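Local coordinates for protein glucosamine-6-phosphate deaminase (Thermotoga maritima, PDB 1J5X) that belongs to the SIS-domain family and folds into two alpha/beta halves, each built round a parallel sheet, at residues 108-116 / 334-342; 220-230 / 304-315. All coordinates share one frame; numbering follows the deposited sequence.

Contact 1. Residues 108-116 / 334-342; sequences SRTGNTTEV and PHLEKTVVL
Thr114 holds the C-terminal tail with two neighbouring polar groups, its amide and its hydroxyl, a compact example of how one residue at a helix start can hold an irregular chain end. Its amide donates to Val340 O over 3.3 Å, and its OG1 accepts from Leu342 N at 3.1 Å with an N-H...O angle of 143°. The chi1 of -50° sets OG1 beside the backbone N, where both of these bonds face the tail. Close packing continues toward Thr110, whose OG1 lies 2.7 Å from Thr339 OG1; either hydroxyl could be the donor. Thr339 CG2 meanwhile rests 3.6 Å from Asn112 O. Beyond it the aliphatic chain of Lys338 crosses the buried Arg109 at about a right angle, putting CE 3.7 Å above the guanidinium plane, and a water joins Arg109 NH2 to Lys338 O. Their like charges are probably eased by Glu155, which pairs with Arg109 through its carboxylate and takes Lys338 NZ on its backbone O. Other waters join Thr113 OG1 to Lys338 O and Val340 N, and Glu115 N and OE2 to Val340 O. Thr113 OG1 is steadied from behind by Ser108 OG.

The other end is looser: Val340 and Val341 are exposed, and the equally exposed Leu342 merely leans CD1 against Glu115 CG, 3.7 Å away. The tail thus lies, without regular strand pairing, over the serine- and threonine-rich turn that joins strand 102-107 to helix 114-125, a beta-alpha connection of the SIS-domain fold.

Contact 2. Residues 220-230 / 304-315; sequences MSEFFGVSLES and DWKSAFLRTVPA
Arg311 packs against Val226 and Phe223 along nearly its whole length. Its CB sits 3.7 Å from Val226 CG1, and from CG the chain runs extended, carrying CD over the Phe223 face in a CH-pi contact, 3.8 Å from the ring centroid. NE comes next, 3.4 Å from Phe223 CZ, while its hydrogen goes in the guanidinium plane to Ser307 OG at 2.7 Å. A chi4 of -95° turns the group flat on the ring, planes 18° apart, so that CZ and NH1 both lie near Phe223 CE2. Beyond the ring, NH1 reaches Gln267 and the carbonyl of Val293, and NH2 that of Ser302.

The opposite face of Phe223 receives the edge of Trp305, a T-shaped pair with CE3 3.8 Å from Phe223 CE1. Trp305 in turn lies under the Glu222 carboxylate, almost parallel to it at 12°; Glu222 is paired with Arg76, which also makes a cation-pi contact with the indole. Farther along helix 222-238, Ser230 OG and Ala315 CB are tightly apposed at 3.1 Å, and a water bridges Ser230 OG, Arg311 O and Ala315 N.

Cohesion here therefore comes from stacked and apolar surfaces together with bridging waters, and the hydrogen bonds of Arg311, that of NE lying in the guanidinium plane, allow a buried cation to spend its face on an aromatic ring.

How the contacts relate
The two contacts show how one chain combines a dense interior joint with a lighter surface one. The centre of contact 2 lies about 6 Å from the centre of the chain, that of contact 1 about 17 Å; the centres of the two contacts are about 23 Å apart and their nearest atoms about 9 Å, so they do not touch. Sequence connects them: helix 313-326, which begins within contact 2, leads toward the tail that ends in contact 1. Contact 2 adjoins helices 62-78 and 162-179 through Glu222 and Thr312. Contact 1 brings the C-terminus back onto a turn after strand 102-107, so both tie late parts of the sequence to earlier ones.

Contact 1. Residues 108-116 / 334-342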
# COMPACT_ATOMS: atom_id res chain seq x y z
N SER A 108 -2.78 -6.24 -11.21
CA SER A 108 -1.68 -7.23 -11.39
C SER A 108 -0.60 -6.38 -12.08
O SER A 108 -0.78 -6.00 -13.23
CB SER A 108 -2.09 -8.39 -12.33
OG SER A 108 -0.87 -9.15 -12.61
N ARG A 109 0.45 -6.10 -11.36
CA ARG A 109 1.55 -5.27 -11.87
C ARG A 109 2.07 -5.84 -13.20
O ARG A 109 2.12 -5.12 -14.19
CB ARG A 109 2.67 -5.25 -10.85
CG ARG A 109 3.91 -4.46 -11.32
CD ARG A 109 4.93 -4.35 -10.20
NE ARG A 109 5.31 -5.64 -9.61
CZ ARG A 109 6.47 -5.88 -9.02
NH1 ARG A 109 7.39 -4.93 -8.95
NH2 ARG A 109 6.70 -7.05 -8.43
N THR A 110 2.42 -7.14 -13.21
CA THR A 110 2.96 -7.74 -14.47
C THR A 110 1.84 -8.01 -15.46
O THR A 110 2.05 -8.18 -16.68
CB THR A 110 3.71 -9.11 -14.22
OG1 THR A 110 2.77 -10.08 -13.76
CG2 THR A 110 4.87 -8.95 -13.23
N GLY A 111 0.60 -8.03 -14.94
CA GLY A 111 -0.58 -8.26 -15.78
C GLY A 111 -0.79 -9.74 -16.17
O GLY A 111 -1.69 -10.05 -16.91
N ASN A 112 0.01 -10.63 -15.63
CA ASN A 112 -0.12 -12.02 -16.02
C ASN A 112 -0.40 -12.97 -14.83
O ASN A 112 -0.41 -14.20 -14.98
CB ASN A 112 1.15 -12.45 -16.80
CG ASN A 112 1.20 -11.83 -18.20
OD1 ASN A 112 0.06 -11.74 -18.86
ND2 ASN A 112 2.30 -11.47 -18.70
N THR A 113 -0.69 -12.38 -13.67
CA THR A 113 -1.00 -13.15 -12.44
C THR A 113 -2.21 -14.05 -12.71
O THR A 113 -3.31 -13.57 -12.99
CB THR A 113 -1.27 -12.18 -11.27
OG1 THR A 113 -0.17 -11.27 -11.18
CG2 THR A 113 -1.39 -12.93 -9.95
N THR A 114 -1.98 -15.36 -12.65
CA THR A 114 -3.04 -16.31 -12.98
C THR A 114 -4.36 -16.09 -12.25
O THR A 114 -5.42 -16.09 -12.88
CB THR A 114 -2.60 -17.74 -12.74
OG1 THR A 114 -1.32 -17.99 -13.38
CG2 THR A 114 -3.64 -18.65 -13.36
N GLU A 115 -4.27 -15.90 -10.94
CA GLU A 115 -5.49 -15.70 -10.15
C GLU A 115 -6.27 -14.45 -10.58
O GLU A 115 -7.49 -14.45 -10.55
CB GLU A 115 -5.07 -15.60 -8.68
CG GLU A 115 -4.65 -16.93 -8.12
CD GLU A 115 -3.84 -16.73 -6.86
OE1 GLU A 115 -4.47 -16.31 -5.85
OE2 GLU A 115 -2.60 -16.93 -6.86
N VAL A 116 -5.56 -13.41 -11.03
CA VAL A 116 -6.23 -12.16 -11.42
C VAL A 116 -6.91 -12.36 -12.75
O VAL A 116 -7.98 -11.83 -12.98
CB VAL A 116 -5.20 -10.98 -11.46
CG1 VAL A 116 -5.89 -9.65 -11.91
CG2 VAL A 116 -4.64 -10.80 -10.08
N PRO A 334 14.01 -14.90 -0.84
CA PRO A 334 13.92 -16.34 -1.11
C PRO A 334 12.55 -16.69 -1.68
O PRO A 334 11.55 -16.11 -1.26
CB PRO A 334 14.04 -16.98 0.26
CG PRO A 334 14.49 -15.94 1.17
CD PRO A 334 14.04 -14.64 0.60
N HIS A 335 12.51 -17.66 -2.59
CA HIS A 335 11.28 -18.22 -3.20
C HIS A 335 10.30 -17.40 -4.02
O HIS A 335 9.38 -17.97 -4.64
CB HIS A 335 10.43 -18.91 -2.13
CG HIS A 335 11.18 -19.35 -0.91
ND1 HIS A 335 12.28 -20.18 -0.97
CD2 HIS A 335 10.95 -19.12 0.40
CE1 HIS A 335 12.70 -20.44 0.26
NE2 HIS A 335 11.90 -19.81 1.11
N LEU A 336 10.44 -16.07 -4.02
CA LEU A 336 9.51 -15.22 -4.76
C LEU A 336 9.71 -15.07 -6.25
O LEU A 336 10.84 -15.06 -6.73
CB LEU A 336 9.52 -13.81 -4.17
CG LEU A 336 9.20 -13.72 -2.67
CD1 LEU A 336 8.95 -12.27 -2.33
CD2 LEU A 336 8.01 -14.59 -2.31
N GLU A 337 8.59 -14.87 -6.96
CA GLU A 337 8.57 -14.68 -8.42
C GLU A 337 7.80 -13.41 -8.77
O GLU A 337 6.81 -13.09 -8.11
CB GLU A 337 7.87 -15.87 -9.08
CG GLU A 337 8.43 -17.24 -8.74
CD GLU A 337 7.56 -18.36 -9.29
OE1 GLU A 337 6.44 -18.57 -8.75
OE2 GLU A 337 7.97 -19.02 -10.28
N LYS A 338 8.20 -12.67 -9.80
CA LYS A 338 7.42 -11.45 -10.11
C LYS A 338 5.98 -11.81 -10.49
O LYS A 338 5.00 -11.23 -9.99
CB LYS A 338 8.07 -10.66 -11.25
CG LYS A 338 8.18 -9.14 -11.01
CD LYS A 338 8.24 -8.35 -12.32
CE LYS A 338 8.51 -6.85 -12.06
NZ LYS A 338 8.43 -5.99 -13.29
N THR A 339 5.83 -12.79 -11.39
CA THR A 339 4.50 -13.20 -11.80
C THR A 339 4.20 -14.54 -11.15
O THR A 339 4.94 -15.53 -11.38
CB THR A 339 4.38 -13.33 -13.33
OG1 THR A 339 4.61 -12.06 -13.93
CG2 THR A 339 2.97 -13.76 -13.74
N VAL A 340 3.16 -14.58 -10.30
CA VAL A 340 2.76 -15.82 -9.64
C VAL A 340 1.73 -16.54 -10.55
O VAL A 340 0.63 -16.05 -10.82
CB VAL A 340 2.17 -15.52 -8.23
CG1 VAL A 340 1.65 -16.78 -7.58
CG2 VAL A 340 3.26 -14.86 -7.35
N VAL A 341 2.13 -17.71 -11.04
CA VAL A 341 1.35 -18.50 -12.01
C VAL A 341 1.01 -19.89 -11.52
O VAL A 341 1.92 -20.65 -11.18
CB VAL A 341 2.17 -18.68 -13.32
CG1 VAL A 341 1.40 -19.54 -14.34
CG2 VAL A 341 2.51 -17.30 -13.90
N LEU A 342 -0.28 -20.24 -11.50
CA LEU A 342 -0.73 -21.55 -11.02
C LEU A 342 -0.89 -22.55 -12.18
O LEU A 342 -0.93 -22.10 -13.36
CB LEU A 342 -2.08 -21.43 -10.32
CG LEU A 342 -2.18 -20.45 -9.16
CD1 LEU A 342 -3.59 -20.46 -8.65
CD2 LEU A 342 -1.20 -20.84 -8.05
OXT LEU A 342 -1.00 -23.77 -11.86
O HOH W 1 4.31 -8.62 -9.05
O HOH W 2 2.06 -12.07 -9.83
O HOH W 3 -1.75 -16.41 -9.46

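Contact 2. Residues 220-230 / 304-315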
# COMPACT_ATOMS: atom_id res chain seq x y z
N MSE A 220 -5.32 2.95 11.11
CA MSE A 220 -6.74 2.69 10.87
C MSE A 220 -7.18 2.96 9.44
O MSE A 220 -6.61 3.83 8.76
CB MSE A 220 -7.62 3.62 11.77
CG MSE A 220 -7.38 3.32 13.24
SE MSE A 220 -8.64 4.58 14.18
CE MSE A 220 -8.69 3.71 16.01
N SER A 221 -8.22 2.22 9.03
CA SER A 221 -8.85 2.39 7.73
C SER A 221 -7.83 2.39 6.61
O SER A 221 -7.12 1.40 6.48
CB SER A 221 -9.65 3.70 7.74
OG SER A 221 -10.53 3.69 8.84
N GLU A 222 -7.78 3.44 5.78
CA GLU A 222 -6.76 3.46 4.72
C GLU A 222 -5.34 3.20 5.29
O GLU A 222 -4.52 2.55 4.60
CB GLU A 222 -6.67 4.79 3.99
CG GLU A 222 -7.82 5.07 3.05
CD GLU A 222 -9.05 5.72 3.81
OE1 GLU A 222 -9.28 5.42 5.00
OE2 GLU A 222 -9.82 6.47 3.18
N PHE A 223 -5.07 3.70 6.51
CA PHE A 223 -3.73 3.50 7.10
C PHE A 223 -3.48 2.07 7.58
O PHE A 223 -2.33 1.71 7.86
CB PHE A 223 -3.49 4.50 8.21
CG PHE A 223 -3.41 5.94 7.72
CD1 PHE A 223 -3.49 6.23 6.32
CD2 PHE A 223 -3.29 6.97 8.65
CE1 PHE A 223 -3.44 7.54 5.84
CE2 PHE A 223 -3.25 8.29 8.21
CZ PHE A 223 -3.32 8.59 6.79
N PHE A 224 -4.55 1.29 7.73
CA PHE A 224 -4.41 -0.15 8.04
C PHE A 224 -3.92 -0.80 6.74
O PHE A 224 -3.03 -1.64 6.77
CB PHE A 224 -5.75 -0.80 8.41
CG PHE A 224 -5.65 -2.29 8.55
CD1 PHE A 224 -4.80 -2.84 9.50
CD2 PHE A 224 -6.32 -3.11 7.65
CE1 PHE A 224 -4.59 -4.22 9.56
CE2 PHE A 224 -6.12 -4.52 7.70
CZ PHE A 224 -5.25 -5.06 8.65
N GLY A 225 -4.52 -0.43 5.60
CA GLY A 225 -4.05 -0.97 4.32
C GLY A 225 -2.56 -0.62 4.13
O GLY A 225 -1.74 -1.44 3.67
N VAL A 226 -2.19 0.62 4.50
CA VAL A 226 -0.78 1.06 4.38
C VAL A 226 0.05 0.16 5.30
O VAL A 226 1.18 -0.20 4.96
CB VAL A 226 -0.61 2.53 4.87
CG1 VAL A 226 0.87 2.86 5.07
CG2 VAL A 226 -1.23 3.49 3.82
N SER A 227 -0.51 -0.16 6.47
CA SER A 227 0.18 -1.01 7.47
C SER A 227 0.35 -2.45 6.96
O SER A 227 1.43 -3.05 7.10
CB SER A 227 -0.58 -0.94 8.81
OG SER A 227 -0.41 0.40 9.38
N LEU A 228 -0.68 -2.98 6.29
CA LEU A 228 -0.54 -4.34 5.76
C LEU A 228 0.56 -4.39 4.73
O LEU A 228 1.39 -5.35 4.71
CB LEU A 228 -1.81 -4.83 5.08
CG LEU A 228 -2.70 -5.81 5.80
CD1 LEU A 228 -3.69 -6.31 4.69
CD2 LEU A 228 -1.95 -7.04 6.48
N GLU A 229 0.57 -3.39 3.84
CA GLU A 229 1.57 -3.30 2.81
C GLU A 229 2.96 -3.11 3.50
O GLU A 229 3.95 -3.76 3.10
CB GLU A 229 1.29 -2.12 1.85
CG GLU A 229 2.37 -1.83 0.77
CD GLU A 229 2.65 -3.00 -0.21
OE1 GLU A 229 2.01 -4.07 -0.07
OE2 GLU A 229 3.49 -2.80 -1.10
N SER A 230 3.01 -2.30 4.57
CA SER A 230 4.30 -2.08 5.25
C SER A 230 4.88 -3.44 5.77
O SER A 230 6.08 -3.77 5.59
CB SER A 230 4.11 -1.15 6.40
OG SER A 230 3.85 0.17 5.89
N ASP A 304 -4.03 13.53 7.20
CA ASP A 304 -5.26 13.37 6.44
C ASP A 304 -5.09 12.13 5.56
O ASP A 304 -3.94 11.80 5.18
CB ASP A 304 -5.48 14.55 5.52
CG ASP A 304 -6.68 14.37 4.68
OD1 ASP A 304 -6.49 14.26 3.46
OD2 ASP A 304 -7.82 14.29 5.25
N TRP A 305 -6.20 11.53 5.20
CA TRP A 305 -6.21 10.26 4.42
C TRP A 305 -5.46 10.33 3.10
O TRP A 305 -4.95 9.31 2.65
CB TRP A 305 -7.64 9.79 4.13
CG TRP A 305 -8.44 9.62 5.43
CD1 TRP A 305 -9.58 10.31 5.80
CD2 TRP A 305 -8.18 8.68 6.48
NE1 TRP A 305 -10.05 9.84 7.01
CE2 TRP A 305 -9.21 8.84 7.46
CE3 TRP A 305 -7.18 7.72 6.71
CZ2 TRP A 305 -9.27 8.06 8.64
CZ3 TRP A 305 -7.24 6.95 7.89
CH2 TRP A 305 -8.30 7.13 8.84
N LYS A 306 -5.43 11.52 2.48
CA LYS A 306 -4.74 11.68 1.20
C LYS A 306 -3.25 11.32 1.29
O LYS A 306 -2.63 11.01 0.27
CB LYS A 306 -4.86 13.14 0.69
CG LYS A 306 -6.24 13.49 0.06
CD LYS A 306 -6.16 14.93 -0.56
CE LYS A 306 -7.58 15.48 -0.86
NZ LYS A 306 -8.49 15.47 0.31
N SER A 307 -2.64 11.39 2.47
CA SER A 307 -1.21 11.07 2.58
C SER A 307 -0.95 9.54 2.42
O SER A 307 0.20 9.11 2.47
CB SER A 307 -0.66 11.51 3.96
OG SER A 307 -1.37 10.82 4.99
N ALA A 308 -2.00 8.74 2.29
CA ALA A 308 -1.84 7.29 2.19
C ALA A 308 -0.84 6.88 1.12
O ALA A 308 -0.08 5.93 1.37
CB ALA A 308 -3.19 6.58 1.95
N PHE A 309 -0.80 7.60 -0.01
CA PHE A 309 0.10 7.21 -1.09
C PHE A 309 1.61 7.39 -0.78
O PHE A 309 2.49 6.90 -1.52
CB PHE A 309 -0.30 7.89 -2.38
CG PHE A 309 0.09 9.35 -2.44
CD1 PHE A 309 -0.78 10.33 -1.93
CD2 PHE A 309 1.34 9.74 -2.98
CE1 PHE A 309 -0.39 11.68 -1.97
CE2 PHE A 309 1.73 11.07 -3.01
CZ PHE A 309 0.87 12.06 -2.50
N LEU A 310 1.93 8.12 0.29
CA LEU A 310 3.32 8.26 0.69
C LEU A 310 3.64 7.38 1.92
O LEU A 310 4.80 7.18 2.25
CB LEU A 310 3.60 9.68 1.14
CG LEU A 310 3.53 10.84 0.14
CD1 LEU A 310 3.70 12.18 0.91
CD2 LEU A 310 4.69 10.67 -0.88
N ARG A 311 2.61 6.92 2.64
CA ARG A 311 2.91 6.31 3.92
C ARG A 311 3.53 4.93 4.02
O ARG A 311 3.79 4.47 5.13
CB ARG A 311 1.72 6.41 4.88
CG ARG A 311 1.53 7.90 5.45
CD ARG A 311 0.14 8.04 6.08
NE ARG A 311 -0.04 9.30 6.83
CZ ARG A 311 0.14 9.40 8.15
NH1 ARG A 311 0.52 8.33 8.87
NH2 ARG A 311 -0.08 10.60 8.76
N THR A 312 3.72 4.26 2.89
CA THR A 312 4.47 2.97 2.96
C THR A 312 5.98 3.25 2.76
O THR A 312 6.81 2.37 2.95
CB THR A 312 4.00 1.90 1.93
OG1 THR A 312 4.24 2.32 0.59
CG2 THR A 312 2.50 1.61 2.12
N VAL A 313 6.34 4.46 2.42
CA VAL A 313 7.77 4.77 2.21
C VAL A 313 8.63 4.47 3.46
O VAL A 313 9.69 3.84 3.35
CB VAL A 313 7.93 6.25 1.77
CG1 VAL A 313 9.42 6.66 1.78
CG2 VAL A 313 7.39 6.43 0.39
N PRO A 314 8.21 4.91 4.63
CA PRO A 314 9.02 4.61 5.81
C PRO A 314 9.28 3.08 5.95
O PRO A 314 10.38 2.65 6.24
CB PRO A 314 8.19 5.14 6.95
CG PRO A 314 7.52 6.37 6.33
CD PRO A 314 7.07 5.82 4.99
N ALA A 315 8.22 2.27 5.77
CA ALA A 315 8.40 0.81 5.91
C ALA A 315 9.26 0.21 4.79
O ALA A 315 10.00 -0.75 5.03
CB ALA A 315 6.98 0.10 5.97
O HOH W 4 4.80 -0.13 -1.03
O HOH W 5 5.29 2.78 6.33